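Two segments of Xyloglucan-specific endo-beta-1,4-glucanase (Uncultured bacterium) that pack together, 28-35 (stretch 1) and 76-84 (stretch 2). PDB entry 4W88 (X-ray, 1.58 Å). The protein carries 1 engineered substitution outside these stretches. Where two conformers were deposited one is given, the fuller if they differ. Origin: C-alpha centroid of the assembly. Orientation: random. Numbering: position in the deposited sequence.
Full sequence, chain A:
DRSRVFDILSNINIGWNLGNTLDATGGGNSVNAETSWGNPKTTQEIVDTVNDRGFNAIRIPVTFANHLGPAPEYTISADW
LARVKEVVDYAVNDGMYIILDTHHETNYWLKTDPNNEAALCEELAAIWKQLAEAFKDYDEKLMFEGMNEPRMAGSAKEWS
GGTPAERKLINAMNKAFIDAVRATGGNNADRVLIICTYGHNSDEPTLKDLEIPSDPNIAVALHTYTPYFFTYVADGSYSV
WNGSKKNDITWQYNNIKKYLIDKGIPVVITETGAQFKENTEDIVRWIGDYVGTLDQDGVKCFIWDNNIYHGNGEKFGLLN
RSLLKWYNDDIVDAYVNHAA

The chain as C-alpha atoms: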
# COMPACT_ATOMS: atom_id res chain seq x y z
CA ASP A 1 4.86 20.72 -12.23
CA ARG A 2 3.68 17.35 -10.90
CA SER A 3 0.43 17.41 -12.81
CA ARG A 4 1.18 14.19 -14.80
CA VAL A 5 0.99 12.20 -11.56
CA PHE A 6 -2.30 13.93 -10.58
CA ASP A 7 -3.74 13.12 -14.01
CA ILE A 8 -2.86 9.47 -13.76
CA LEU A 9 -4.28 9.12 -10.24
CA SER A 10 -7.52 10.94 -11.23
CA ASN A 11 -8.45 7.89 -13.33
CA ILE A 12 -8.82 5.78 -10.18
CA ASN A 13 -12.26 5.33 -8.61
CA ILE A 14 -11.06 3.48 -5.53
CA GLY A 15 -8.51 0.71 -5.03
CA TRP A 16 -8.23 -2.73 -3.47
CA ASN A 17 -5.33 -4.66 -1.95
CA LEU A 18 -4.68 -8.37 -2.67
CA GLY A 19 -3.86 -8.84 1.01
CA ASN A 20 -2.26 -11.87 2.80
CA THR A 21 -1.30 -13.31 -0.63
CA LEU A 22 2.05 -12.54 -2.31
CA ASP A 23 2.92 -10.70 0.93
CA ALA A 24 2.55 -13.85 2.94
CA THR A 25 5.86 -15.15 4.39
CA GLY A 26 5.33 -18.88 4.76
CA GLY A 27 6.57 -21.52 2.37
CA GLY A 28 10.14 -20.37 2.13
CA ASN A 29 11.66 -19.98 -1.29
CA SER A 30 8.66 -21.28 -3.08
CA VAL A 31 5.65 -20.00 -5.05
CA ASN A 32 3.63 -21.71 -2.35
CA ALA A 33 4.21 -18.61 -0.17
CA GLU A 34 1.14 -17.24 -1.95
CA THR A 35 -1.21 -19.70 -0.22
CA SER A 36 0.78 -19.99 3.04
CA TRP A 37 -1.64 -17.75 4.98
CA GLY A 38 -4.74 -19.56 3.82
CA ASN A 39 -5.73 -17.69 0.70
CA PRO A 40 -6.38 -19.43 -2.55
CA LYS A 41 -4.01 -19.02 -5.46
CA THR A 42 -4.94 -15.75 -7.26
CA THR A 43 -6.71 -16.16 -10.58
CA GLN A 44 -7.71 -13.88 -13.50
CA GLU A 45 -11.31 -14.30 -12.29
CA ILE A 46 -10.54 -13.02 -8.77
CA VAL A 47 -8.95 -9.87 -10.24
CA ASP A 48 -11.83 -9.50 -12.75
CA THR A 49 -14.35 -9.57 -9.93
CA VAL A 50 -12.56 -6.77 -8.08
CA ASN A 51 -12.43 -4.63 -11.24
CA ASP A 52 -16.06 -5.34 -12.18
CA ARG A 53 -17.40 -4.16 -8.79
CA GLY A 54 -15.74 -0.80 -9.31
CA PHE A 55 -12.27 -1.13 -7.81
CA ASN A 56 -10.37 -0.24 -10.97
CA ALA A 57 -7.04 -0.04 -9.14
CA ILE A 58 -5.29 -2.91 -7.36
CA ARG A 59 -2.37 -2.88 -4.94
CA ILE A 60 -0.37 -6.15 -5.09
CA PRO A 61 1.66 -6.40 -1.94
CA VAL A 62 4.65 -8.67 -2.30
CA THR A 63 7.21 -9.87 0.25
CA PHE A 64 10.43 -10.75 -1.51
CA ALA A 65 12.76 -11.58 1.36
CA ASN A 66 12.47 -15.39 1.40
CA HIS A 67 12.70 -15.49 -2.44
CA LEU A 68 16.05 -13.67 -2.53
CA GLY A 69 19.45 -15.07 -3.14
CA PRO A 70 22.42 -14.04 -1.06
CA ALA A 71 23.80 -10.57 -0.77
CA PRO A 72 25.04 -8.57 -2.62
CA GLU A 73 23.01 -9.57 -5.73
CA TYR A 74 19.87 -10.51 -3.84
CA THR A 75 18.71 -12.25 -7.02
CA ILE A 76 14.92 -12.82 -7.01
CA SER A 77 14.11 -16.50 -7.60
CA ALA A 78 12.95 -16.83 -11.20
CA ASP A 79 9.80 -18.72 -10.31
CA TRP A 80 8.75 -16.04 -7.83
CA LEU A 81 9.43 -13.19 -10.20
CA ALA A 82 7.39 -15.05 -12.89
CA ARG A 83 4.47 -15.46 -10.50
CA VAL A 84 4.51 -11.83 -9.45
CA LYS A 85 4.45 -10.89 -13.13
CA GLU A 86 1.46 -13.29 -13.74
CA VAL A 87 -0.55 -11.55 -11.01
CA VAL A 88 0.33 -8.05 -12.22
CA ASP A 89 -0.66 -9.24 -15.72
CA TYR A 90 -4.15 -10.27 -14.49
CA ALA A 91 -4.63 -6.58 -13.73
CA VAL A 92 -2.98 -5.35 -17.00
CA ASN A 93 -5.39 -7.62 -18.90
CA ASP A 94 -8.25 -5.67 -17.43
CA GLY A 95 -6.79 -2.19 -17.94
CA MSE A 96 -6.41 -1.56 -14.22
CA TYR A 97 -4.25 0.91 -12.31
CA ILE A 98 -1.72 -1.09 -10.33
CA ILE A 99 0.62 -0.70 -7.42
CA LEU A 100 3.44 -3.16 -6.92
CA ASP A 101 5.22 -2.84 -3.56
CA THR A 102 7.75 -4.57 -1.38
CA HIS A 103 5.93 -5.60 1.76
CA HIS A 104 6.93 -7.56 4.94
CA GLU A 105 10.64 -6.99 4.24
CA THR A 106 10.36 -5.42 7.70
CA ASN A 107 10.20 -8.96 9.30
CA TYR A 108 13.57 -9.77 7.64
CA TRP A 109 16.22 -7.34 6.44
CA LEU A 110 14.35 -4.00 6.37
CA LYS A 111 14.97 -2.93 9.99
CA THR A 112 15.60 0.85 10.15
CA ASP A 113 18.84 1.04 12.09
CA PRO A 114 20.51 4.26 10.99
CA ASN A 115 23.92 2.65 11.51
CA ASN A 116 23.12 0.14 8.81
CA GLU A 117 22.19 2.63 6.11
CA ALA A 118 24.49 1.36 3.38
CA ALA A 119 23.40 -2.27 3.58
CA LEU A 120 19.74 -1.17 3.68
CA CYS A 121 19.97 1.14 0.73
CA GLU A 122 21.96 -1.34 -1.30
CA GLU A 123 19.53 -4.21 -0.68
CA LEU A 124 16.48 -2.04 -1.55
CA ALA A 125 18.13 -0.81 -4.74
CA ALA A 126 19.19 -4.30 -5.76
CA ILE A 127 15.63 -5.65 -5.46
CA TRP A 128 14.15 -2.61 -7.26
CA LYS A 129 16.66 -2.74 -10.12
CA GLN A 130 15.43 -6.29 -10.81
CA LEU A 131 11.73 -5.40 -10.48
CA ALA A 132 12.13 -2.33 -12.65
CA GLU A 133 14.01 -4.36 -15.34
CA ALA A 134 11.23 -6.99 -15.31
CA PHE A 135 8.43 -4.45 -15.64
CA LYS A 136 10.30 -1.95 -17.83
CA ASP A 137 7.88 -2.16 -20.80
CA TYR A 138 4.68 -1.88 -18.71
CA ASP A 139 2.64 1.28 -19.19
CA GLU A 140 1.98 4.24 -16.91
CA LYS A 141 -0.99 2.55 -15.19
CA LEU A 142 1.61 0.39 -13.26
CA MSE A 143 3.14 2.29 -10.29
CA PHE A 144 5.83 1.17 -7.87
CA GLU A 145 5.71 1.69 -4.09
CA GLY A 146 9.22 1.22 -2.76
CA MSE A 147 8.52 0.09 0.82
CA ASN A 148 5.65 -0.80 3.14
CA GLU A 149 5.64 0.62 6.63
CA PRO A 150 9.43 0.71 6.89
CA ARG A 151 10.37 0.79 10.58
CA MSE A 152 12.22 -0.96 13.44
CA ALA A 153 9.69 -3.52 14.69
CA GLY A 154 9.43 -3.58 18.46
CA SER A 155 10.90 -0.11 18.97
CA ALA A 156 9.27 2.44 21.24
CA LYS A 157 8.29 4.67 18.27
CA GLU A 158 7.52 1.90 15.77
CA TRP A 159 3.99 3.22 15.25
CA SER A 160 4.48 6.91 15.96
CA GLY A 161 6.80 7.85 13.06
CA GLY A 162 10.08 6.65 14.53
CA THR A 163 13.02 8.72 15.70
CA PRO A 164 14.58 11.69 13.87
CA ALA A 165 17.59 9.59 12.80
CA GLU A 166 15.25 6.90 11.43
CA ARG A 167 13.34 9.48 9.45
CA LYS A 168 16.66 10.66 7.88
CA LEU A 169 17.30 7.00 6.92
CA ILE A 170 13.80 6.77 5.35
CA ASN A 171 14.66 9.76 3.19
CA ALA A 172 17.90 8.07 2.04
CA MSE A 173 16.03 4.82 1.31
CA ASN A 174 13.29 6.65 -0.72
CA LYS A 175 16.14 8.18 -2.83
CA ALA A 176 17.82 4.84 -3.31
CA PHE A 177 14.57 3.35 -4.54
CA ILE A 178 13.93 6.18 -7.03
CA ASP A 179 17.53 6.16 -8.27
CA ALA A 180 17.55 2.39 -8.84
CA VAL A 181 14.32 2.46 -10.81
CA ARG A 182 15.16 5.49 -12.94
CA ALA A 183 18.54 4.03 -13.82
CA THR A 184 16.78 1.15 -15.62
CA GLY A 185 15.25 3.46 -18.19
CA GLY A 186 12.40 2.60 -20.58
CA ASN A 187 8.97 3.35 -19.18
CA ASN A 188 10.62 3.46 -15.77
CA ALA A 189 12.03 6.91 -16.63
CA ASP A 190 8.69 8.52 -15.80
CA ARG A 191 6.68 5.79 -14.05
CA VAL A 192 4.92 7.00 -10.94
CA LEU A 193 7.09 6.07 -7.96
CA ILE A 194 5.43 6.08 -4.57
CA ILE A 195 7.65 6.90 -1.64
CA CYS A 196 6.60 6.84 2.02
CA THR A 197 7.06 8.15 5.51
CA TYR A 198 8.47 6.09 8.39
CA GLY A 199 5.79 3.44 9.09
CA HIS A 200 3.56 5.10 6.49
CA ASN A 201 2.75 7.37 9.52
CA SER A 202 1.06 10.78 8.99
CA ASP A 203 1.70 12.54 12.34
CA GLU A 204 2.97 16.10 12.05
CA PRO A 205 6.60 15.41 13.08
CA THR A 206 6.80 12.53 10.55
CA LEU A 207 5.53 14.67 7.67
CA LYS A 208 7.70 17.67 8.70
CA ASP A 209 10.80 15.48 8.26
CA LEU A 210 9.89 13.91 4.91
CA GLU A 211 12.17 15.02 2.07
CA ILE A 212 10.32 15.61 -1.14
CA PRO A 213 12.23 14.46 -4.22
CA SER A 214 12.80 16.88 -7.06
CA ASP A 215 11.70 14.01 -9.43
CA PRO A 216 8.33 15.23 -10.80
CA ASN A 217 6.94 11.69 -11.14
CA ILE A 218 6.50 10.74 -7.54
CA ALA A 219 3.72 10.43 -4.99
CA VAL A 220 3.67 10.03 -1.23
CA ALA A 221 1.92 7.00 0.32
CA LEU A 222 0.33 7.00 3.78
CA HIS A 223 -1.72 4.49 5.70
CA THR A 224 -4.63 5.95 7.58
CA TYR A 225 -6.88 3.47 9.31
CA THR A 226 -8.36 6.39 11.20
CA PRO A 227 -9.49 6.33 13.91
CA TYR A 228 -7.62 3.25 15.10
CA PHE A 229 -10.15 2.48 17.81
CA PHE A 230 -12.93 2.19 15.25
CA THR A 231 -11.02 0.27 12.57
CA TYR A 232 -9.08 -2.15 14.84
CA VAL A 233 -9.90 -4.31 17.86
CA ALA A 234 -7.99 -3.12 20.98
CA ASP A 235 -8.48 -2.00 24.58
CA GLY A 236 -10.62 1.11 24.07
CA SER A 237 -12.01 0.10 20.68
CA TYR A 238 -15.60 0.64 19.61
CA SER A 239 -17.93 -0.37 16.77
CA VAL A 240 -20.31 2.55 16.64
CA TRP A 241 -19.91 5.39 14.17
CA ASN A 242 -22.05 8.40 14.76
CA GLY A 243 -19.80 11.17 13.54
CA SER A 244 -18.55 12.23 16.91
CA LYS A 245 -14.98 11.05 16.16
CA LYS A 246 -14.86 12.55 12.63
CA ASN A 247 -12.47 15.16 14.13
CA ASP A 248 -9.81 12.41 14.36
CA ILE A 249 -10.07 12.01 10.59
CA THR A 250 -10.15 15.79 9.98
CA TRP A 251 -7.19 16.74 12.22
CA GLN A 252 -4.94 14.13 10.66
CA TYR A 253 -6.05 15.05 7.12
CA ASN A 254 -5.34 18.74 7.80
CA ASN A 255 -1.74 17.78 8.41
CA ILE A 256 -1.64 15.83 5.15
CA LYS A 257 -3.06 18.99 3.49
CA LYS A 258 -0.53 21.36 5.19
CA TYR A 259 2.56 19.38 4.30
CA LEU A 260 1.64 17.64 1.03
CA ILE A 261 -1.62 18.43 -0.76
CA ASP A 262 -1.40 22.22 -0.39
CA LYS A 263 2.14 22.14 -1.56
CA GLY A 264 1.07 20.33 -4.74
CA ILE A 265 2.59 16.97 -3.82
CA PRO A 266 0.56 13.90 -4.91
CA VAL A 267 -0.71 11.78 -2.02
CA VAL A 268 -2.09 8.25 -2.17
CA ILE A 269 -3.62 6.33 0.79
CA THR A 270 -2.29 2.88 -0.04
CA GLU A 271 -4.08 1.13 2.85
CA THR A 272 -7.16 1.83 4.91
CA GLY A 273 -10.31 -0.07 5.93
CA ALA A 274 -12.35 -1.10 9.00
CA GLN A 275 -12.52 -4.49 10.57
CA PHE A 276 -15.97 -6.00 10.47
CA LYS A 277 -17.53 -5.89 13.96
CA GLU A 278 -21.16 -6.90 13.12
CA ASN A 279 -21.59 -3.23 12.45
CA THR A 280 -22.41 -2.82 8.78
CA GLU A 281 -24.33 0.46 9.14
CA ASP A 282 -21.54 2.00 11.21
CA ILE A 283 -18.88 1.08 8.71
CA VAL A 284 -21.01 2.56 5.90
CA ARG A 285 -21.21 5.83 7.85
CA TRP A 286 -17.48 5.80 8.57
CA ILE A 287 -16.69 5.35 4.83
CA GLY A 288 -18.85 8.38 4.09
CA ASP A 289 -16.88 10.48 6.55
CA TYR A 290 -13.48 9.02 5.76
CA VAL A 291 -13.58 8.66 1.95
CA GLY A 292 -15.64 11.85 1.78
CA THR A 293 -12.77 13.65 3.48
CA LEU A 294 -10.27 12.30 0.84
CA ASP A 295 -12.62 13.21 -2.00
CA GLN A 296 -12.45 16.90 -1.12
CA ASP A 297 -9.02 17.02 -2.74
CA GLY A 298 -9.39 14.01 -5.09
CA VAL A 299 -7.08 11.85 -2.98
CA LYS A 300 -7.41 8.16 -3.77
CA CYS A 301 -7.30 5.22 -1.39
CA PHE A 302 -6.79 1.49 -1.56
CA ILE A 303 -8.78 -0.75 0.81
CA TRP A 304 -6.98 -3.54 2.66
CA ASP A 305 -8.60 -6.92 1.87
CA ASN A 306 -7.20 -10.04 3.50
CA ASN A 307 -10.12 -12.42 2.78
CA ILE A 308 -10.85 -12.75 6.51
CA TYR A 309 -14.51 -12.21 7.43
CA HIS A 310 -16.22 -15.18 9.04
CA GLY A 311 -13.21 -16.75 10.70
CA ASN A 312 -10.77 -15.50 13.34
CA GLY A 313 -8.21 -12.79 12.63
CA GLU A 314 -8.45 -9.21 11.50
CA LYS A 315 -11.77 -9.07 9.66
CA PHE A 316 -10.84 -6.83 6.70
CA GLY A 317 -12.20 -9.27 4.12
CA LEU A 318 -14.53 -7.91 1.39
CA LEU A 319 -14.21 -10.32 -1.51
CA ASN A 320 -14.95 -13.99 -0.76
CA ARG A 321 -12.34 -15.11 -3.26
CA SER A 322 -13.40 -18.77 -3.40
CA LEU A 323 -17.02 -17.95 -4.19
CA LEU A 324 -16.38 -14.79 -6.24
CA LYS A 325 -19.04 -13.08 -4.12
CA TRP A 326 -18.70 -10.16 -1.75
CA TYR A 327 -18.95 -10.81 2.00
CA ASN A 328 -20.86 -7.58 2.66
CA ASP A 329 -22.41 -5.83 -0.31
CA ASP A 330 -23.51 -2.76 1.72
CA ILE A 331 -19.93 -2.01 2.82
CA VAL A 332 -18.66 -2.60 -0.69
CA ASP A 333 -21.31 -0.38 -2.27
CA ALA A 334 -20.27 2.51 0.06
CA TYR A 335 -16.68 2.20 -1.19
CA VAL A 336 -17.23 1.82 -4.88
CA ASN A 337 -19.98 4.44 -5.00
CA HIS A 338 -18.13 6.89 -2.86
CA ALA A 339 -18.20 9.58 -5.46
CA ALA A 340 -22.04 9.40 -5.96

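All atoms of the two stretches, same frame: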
# COMPACT_ATOMS: atom_id res chain seq x y z
N GLY A 28 8.76 -20.52 2.55
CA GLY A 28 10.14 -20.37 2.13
C GLY A 28 10.35 -19.86 0.72
O GLY A 28 9.61 -19.00 0.23
N ASN A 29 11.34 -20.44 0.04
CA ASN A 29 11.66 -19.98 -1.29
C ASN A 29 10.86 -20.76 -2.29
O ASN A 29 11.41 -21.48 -3.11
CB ASN A 29 13.18 -20.10 -1.56
CG ASN A 29 13.60 -19.65 -2.90
OD1 ASN A 29 13.11 -18.75 -3.48
ND2 ASN A 29 14.59 -20.32 -3.40
N SER A 30 9.56 -20.51 -2.30
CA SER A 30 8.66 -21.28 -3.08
C SER A 30 7.48 -20.38 -3.49
O SER A 30 7.05 -19.50 -2.72
CB SER A 30 8.07 -22.44 -2.23
OG SER A 30 7.07 -23.00 -3.05
N VAL A 31 6.94 -20.63 -4.67
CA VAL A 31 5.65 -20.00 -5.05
C VAL A 31 4.47 -20.31 -4.10
O VAL A 31 3.48 -19.57 -4.08
CB VAL A 31 5.25 -20.25 -6.53
CG1 VAL A 31 6.31 -19.69 -7.48
CG2 VAL A 31 4.97 -21.71 -6.74
N ASN A 32 4.62 -21.36 -3.29
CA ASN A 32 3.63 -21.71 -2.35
C ASN A 32 3.45 -20.71 -1.21
O ASN A 32 2.47 -20.80 -0.44
CB ASN A 32 3.85 -23.11 -1.82
CG ASN A 32 3.67 -24.12 -2.92
OD1 ASN A 32 2.75 -24.03 -3.78
ND2 ASN A 32 4.57 -25.03 -2.96
N ALA A 33 4.38 -19.73 -1.14
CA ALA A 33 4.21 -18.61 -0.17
C ALA A 33 2.86 -17.95 -0.35
O ALA A 33 2.23 -17.52 0.64
CB ALA A 33 5.31 -17.57 -0.32
N GLU A 34 2.40 -17.90 -1.61
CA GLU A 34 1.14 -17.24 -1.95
C GLU A 34 -0.08 -17.74 -1.16
O GLU A 34 -0.92 -16.94 -0.78
CB GLU A 34 0.87 -17.32 -3.44
CG GLU A 34 -0.42 -16.61 -3.86
CD GLU A 34 -0.63 -16.55 -5.35
OE1 GLU A 34 0.19 -17.19 -6.08
OE2 GLU A 34 -1.63 -15.94 -5.82
N THR A 35 -0.10 -19.04 -0.87
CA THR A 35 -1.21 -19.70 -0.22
C THR A 35 -0.91 -20.01 1.24
O THR A 35 -1.73 -20.63 1.92
CB THR A 35 -1.60 -20.98 -0.96
OG1 THR A 35 -0.45 -21.85 -1.05
CG2 THR A 35 -2.08 -20.64 -2.34
N ILE A 76 16.27 -12.32 -7.24
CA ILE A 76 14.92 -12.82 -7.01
C ILE A 76 14.75 -14.15 -7.75
O ILE A 76 15.04 -14.28 -8.97
CB ILE A 76 13.86 -11.82 -7.46
CG1 ILE A 76 14.04 -10.39 -6.84
CG2 ILE A 76 12.47 -12.36 -7.22
CD1 ILE A 76 13.19 -9.33 -7.51
N SER A 77 14.31 -15.17 -7.01
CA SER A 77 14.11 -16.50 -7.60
C SER A 77 13.24 -16.36 -8.84
O SER A 77 12.21 -15.69 -8.82
CB SER A 77 13.42 -17.43 -6.61
OG SER A 77 13.49 -18.74 -7.08
N ALA A 78 13.67 -16.98 -9.94
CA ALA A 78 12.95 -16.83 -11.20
C ALA A 78 11.50 -17.20 -11.11
O ALA A 78 10.65 -16.53 -11.75
CB ALA A 78 13.62 -17.63 -12.31
N ASP A 79 11.17 -18.28 -10.39
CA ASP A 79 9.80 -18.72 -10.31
C ASP A 79 8.90 -17.69 -9.60
O ASP A 79 7.73 -17.46 -9.95
CB ASP A 79 9.73 -20.06 -9.59
CG ASP A 79 10.38 -20.05 -8.09
OD1 ASP A 79 11.16 -19.25 -7.58
OD2 ASP A 79 10.11 -20.98 -7.33
N TRP A 80 9.45 -17.06 -8.56
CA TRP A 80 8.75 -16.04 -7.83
C TRP A 80 8.55 -14.77 -8.67
O TRP A 80 7.39 -14.25 -8.74
CB TRP A 80 9.44 -15.68 -6.53
CG TRP A 80 8.71 -14.73 -5.69
CD1 TRP A 80 9.04 -13.45 -5.39
CD2 TRP A 80 7.49 -14.99 -5.00
NE1 TRP A 80 8.11 -12.91 -4.54
CE2 TRP A 80 7.15 -13.85 -4.30
CE3 TRP A 80 6.66 -16.12 -4.91
CZ2 TRP A 80 6.01 -13.78 -3.49
CZ3 TRP A 80 5.56 -16.09 -4.10
CH2 TRP A 80 5.25 -14.93 -3.37
N LEU A 81 9.62 -14.31 -9.33
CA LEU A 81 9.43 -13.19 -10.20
C LEU A 81 8.38 -13.46 -11.31
O LEU A 81 7.54 -12.57 -11.59
CB LEU A 81 10.76 -12.82 -10.85
CG LEU A 81 10.74 -11.59 -11.76
CD1 LEU A 81 10.30 -10.37 -11.03
CD2 LEU A 81 12.14 -11.32 -12.26
N ALA A 82 8.39 -14.65 -11.90
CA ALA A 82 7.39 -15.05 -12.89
C ALA A 82 5.97 -15.01 -12.34
O ALA A 82 5.07 -14.51 -13.00
CB ALA A 82 7.71 -16.37 -13.51
N ARG A 83 5.80 -15.47 -11.11
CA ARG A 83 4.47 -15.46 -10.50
C ARG A 83 3.97 -14.08 -10.20
O ARG A 83 2.83 -13.77 -10.48
CB ARG A 83 4.44 -16.35 -9.26
CG ARG A 83 3.09 -16.42 -8.60
CD ARG A 83 1.99 -16.87 -9.57
NE ARG A 83 0.73 -16.84 -8.88
CZ ARG A 83 -0.46 -16.75 -9.49
NH1 ARG A 83 -0.56 -16.74 -10.81
NH2 ARG A 83 -1.55 -16.60 -8.78
N VAL A 84 4.84 -13.24 -9.66
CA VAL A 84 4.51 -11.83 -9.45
C VAL A 84 4.06 -11.18 -10.74
O VAL A 84 3.01 -10.54 -10.78
CB VAL A 84 5.69 -11.09 -8.87
CG1 VAL A 84 5.39 -9.62 -8.74
CG2 VAL A 84 6.00 -11.64 -7.45
O HOH W 1 10.74 -18.47 -4.68
O HOH W 2 8.40 -22.47 -6.34

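Stretch 2 enters a helix at Ala78, with Ser77 at the N-cap position. The helix runs through Val84 and continues later in the chain. Regular backbone hydrogen bonds begin at once, such as Leu81 N to Ser77 O at 3.0 Å and Arg83 N to Asp79 O at 3.0 Å. Stretch 1 is irregular. Residues 31-34 have helical phi/psi but lack the regular bonds. Instead, Ala33 N bonds to Ser30 O at 3.1 Å and Glu34 N to Val31 O at 3.2 Å. Within this turn Ser30 OG accepts a hydrogen bond from Asn32 N at 3.0 Å. The backbones come near at Val31 and Trp80, whose CA atoms lie 5.7 Å apart.

The direct hydrogen bonds between the stretches all belong to the salt bridge of Glu34 and Arg83. Arg83 NE donates to Glu34 OE1 at 2.9 Å, and Arg83 NH2 donates to Glu34 OE2 at 3.0 Å. Both are close to straight, so the carboxylate meets the guanidinium edge in a two-point pairing. A third bond, Arg83 NH2 to Glu34 OE1 at 3.3 Å, is weak.

Trp80 supplies the apolar surface. Its CA-to-CB bond points sideways, but the end of the side chain comes nearer to stretch 1. Ala33 CB lies 4.0 Å from Trp80 CH2. Val31 CA sits at the ring edge, 4.0 Å from Trp80 CE3. Val31 also packs on the helix: Val31 CG1 lies 3.6 Å from Asp79 O and 4.2 Å from Arg83 CB.

Near the helix start, water joins the stretches. Water 1 donates to Asn29 OD1 at 2.7 Å and to Asp79 OD1 at 3.0 Å. Water 2 accepts from Val31 N at 2.9 Å and donates to Asp79 OD2 at 2.5 Å. Asp79 OD1 also accepts a very short bond from Ser77 OG, at 2.4 Å. Asn29 OD1 approaches Ser77 CB at 3.4 Å.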